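Local coordinates for protein SSD1 (Saccharomyces cerevisiae S288C, PDB 7AM1) that binds untranslated regions of mRNAs and represses their translation, as a non-enzymatic member of the RNase II family with an alternative RNA recognition site, at residues V738-E743 / T774-E779. Residues are numbered along the deposited sequence; the frame is centred on the assembly and turned at random.
Sequences VLQVYE and TNRVLE
Q740 brings its side-chain amide to the guanidinium of R776, OE1 lying 2.9 Å from NH2; the angle is too poor for a hydrogen bond, and the two planes are tilted 30° apart. NE2 donates to the carbonyl O of the preceding L739 (2.8 Å), which helps fix the turn of the amide, within the classic beta bulge that L739 and Q740 form opposite D747. V741 meets R776 with its carbonyl, O sitting over one face of the guanidinium, 3.2 Å from NH2. That nitrogen instead forms a salt bridge with E885, whose OE2 also takes a weak hydrogen bond from V741 N. The contact belongs to the DIS3L2-type C-terminal domain, of the OB clan, where strands 732-741 and 777-782 lie in different antiparallel sheets; R776 and V777 together face D772 as a G1 beta bulge. With CG1 anti to its backbone N (chi1 175°), V741 presses that methyl on L778 CB at 3.3 Å, a tight fit. At Y742 the backbone O borders the L778 side chain, 3.7 Å from CD1, while the phenol OH is hydrogen-bonded to D747. E743 O lies 3.3 Å from the same L778 CD1 and accepts a hydrogen bond from S169.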
loop_
_atom_site.group_PDB
_atom_site.type_symbol
_atom_site.label_atom_id
_atom_site.label_comp_id
_atom_site.label_asym_id
_atom_site.label_seq_id
_atom_site.Cartn_x
_atom_site.Cartn_y
_atom_site.Cartn_z
ATOM N N VAL A 738 6.503 -13.422 16.608
ATOM C CA VAL A 738 6.582 -12.166 17.345
ATOM C C VAL A 738 7.590 -11.257 16.658
ATOM O O VAL A 738 8.738 -11.652 16.422
ATOM C CB VAL A 738 6.977 -12.420 18.808
ATOM C CG1 VAL A 738 7.116 -11.103 19.560
ATOM C CG2 VAL A 738 5.961 -13.335 19.480
ATOM N N LEU A 739 7.168 -10.034 16.343
ATOM C CA LEU A 739 8.015 -9.072 15.645
ATOM C C LEU A 739 8.577 -8.000 16.567
ATOM O O LEU A 739 9.744 -7.620 16.424
ATOM C CB LEU A 739 7.221 -8.418 14.510
ATOM C CG LEU A 739 8.004 -7.590 13.490
ATOM C CD1 LEU A 739 9.141 -8.393 12.892
ATOM C CD2 LEU A 739 7.068 -7.100 12.392
ATOM N N GLN A 740 7.774 -7.513 17.515
ATOM C CA GLN A 740 8.206 -6.509 18.476
ATOM C C GLN A 740 7.522 -6.779 19.810
ATOM O O GLN A 740 6.362 -7.196 19.850
ATOM C CB GLN A 740 7.873 -5.085 18.004
ATOM C CG GLN A 740 8.777 -4.538 16.895
ATOM C CD GLN A 740 10.198 -4.285 17.366
ATOM O OE1 GLN A 740 10.490 -3.267 17.994
ATOM N NE2 GLN A 740 11.086 -5.219 17.072
ATOM N N VAL A 741 8.239 -6.513 20.896
ATOM C CA VAL A 741 7.713 -6.668 22.245
ATOM C C VAL A 741 7.685 -5.302 22.914
ATOM O O VAL A 741 8.617 -4.505 22.767
ATOM C CB VAL A 741 8.551 -7.667 23.069
ATOM C CG1 VAL A 741 8.066 -7.712 24.505
ATOM C CG2 VAL A 741 8.471 -9.053 22.452
ATOM N N TYR A 742 6.604 -5.034 23.638
ATOM C CA TYR A 742 6.431 -3.786 24.360
ATOM C C TYR A 742 6.082 -4.100 25.811
ATOM O O TYR A 742 5.971 -5.262 26.211
ATOM C CB TYR A 742 5.349 -2.916 23.710
ATOM C CG TYR A 742 5.500 -2.760 22.211
ATOM C CD1 TYR A 742 6.473 -1.929 21.671
ATOM C CD2 TYR A 742 4.670 -3.448 21.335
ATOM C CE1 TYR A 742 6.613 -1.784 20.296
ATOM C CE2 TYR A 742 4.800 -3.312 19.965
ATOM C CZ TYR A 742 5.771 -2.477 19.448
ATOM O OH TYR A 742 5.901 -2.344 18.083
ATOM N N GLU A 743 5.899 -3.040 26.600
ATOM C CA GLU A 743 5.676 -3.193 28.033
ATOM C C GLU A 743 4.362 -3.906 28.348
ATOM O O GLU A 743 4.280 -4.637 29.342
ATOM C CB GLU A 743 5.720 -1.816 28.701
ATOM C CG GLU A 743 4.733 -0.813 28.133
ATOM C CD GLU A 743 4.636 0.441 28.976
ATOM O OE1 GLU A 743 5.458 0.595 29.908
ATOM O OE2 GLU A 743 3.737 1.267 28.707
ATOM N N THR A 774 15.761 -4.267 28.586
ATOM C CA THR A 774 17.105 -4.524 28.081
ATOM C C THR A 774 17.117 -5.744 27.169
ATOM O O THR A 774 17.722 -5.716 26.090
ATOM C CB THR A 774 18.081 -4.718 29.241
ATOM O OG1 THR A 774 17.809 -5.963 29.897
ATOM C CG2 THR A 774 17.940 -3.586 30.249
ATOM N N ASN A 775 16.448 -6.818 27.580
ATOM C CA ASN A 775 16.432 -8.057 26.819
ATOM C C ASN A 775 15.237 -8.170 25.883
ATOM O O ASN A 775 15.142 -9.154 25.144
ATOM C CB ASN A 775 16.416 -9.254 27.781
ATOM C CG ASN A 775 17.715 -9.414 28.542
ATOM O OD1 ASN A 775 18.596 -8.558 28.477
ATOM N ND2 ASN A 775 17.834 -10.509 29.284
ATOM N N ARG A 776 14.340 -7.181 25.868
ATOM C CA ARG A 776 13.171 -7.212 24.989
ATOM C C ARG A 776 12.360 -8.491 25.221
ATOM O O ARG A 776 12.109 -9.278 24.306
ATOM C CB ARG A 776 13.602 -7.083 23.523
ATOM C CG ARG A 776 14.548 -5.915 23.242
ATOM C CD ARG A 776 13.797 -4.594 23.090
ATOM N NE ARG A 776 12.829 -4.661 21.994
ATOM C CZ ARG A 776 11.849 -3.787 21.783
ATOM N NH1 ARG A 776 11.675 -2.755 22.600
ATOM N NH2 ARG A 776 11.037 -3.948 20.747
ATOM N N VAL A 777 11.932 -8.674 26.467
ATOM C CA VAL A 777 11.195 -9.866 26.873
ATOM C C VAL A 777 10.013 -9.433 27.725
ATOM O O VAL A 777 10.180 -8.703 28.708
ATOM C CB VAL A 777 12.076 -10.862 27.651
ATOM C CG1 VAL A 777 11.218 -11.941 28.296
ATOM C CG2 VAL A 777 13.102 -11.492 26.727
ATOM N N LEU A 778 8.824 -9.888 27.351
ATOM C CA LEU A 778 7.598 -9.615 28.082
ATOM C C LEU A 778 7.126 -10.908 28.728
ATOM O O LEU A 778 6.968 -11.925 28.045
ATOM C CB LEU A 778 6.532 -9.048 27.142
ATOM C CG LEU A 778 5.104 -8.924 27.664
ATOM C CD1 LEU A 778 5.018 -7.819 28.693
ATOM C CD2 LEU A 778 4.159 -8.656 26.502
ATOM N N GLU A 779 6.924 -10.876 30.038
ATOM C CA GLU A 779 6.472 -12.044 30.784
ATOM C C GLU A 779 5.015 -11.828 31.170
ATOM O O GLU A 779 4.702 -10.941 31.973
ATOM C CB GLU A 779 7.354 -12.294 32.004
ATOM C CG GLU A 779 8.768 -12.715 31.631
ATOM C CD GLU A 779 9.575 -13.213 32.814
ATOM O OE1 GLU A 779 9.111 -13.057 33.965
ATOM O OE2 GLU A 779 10.672 -13.769 32.588
#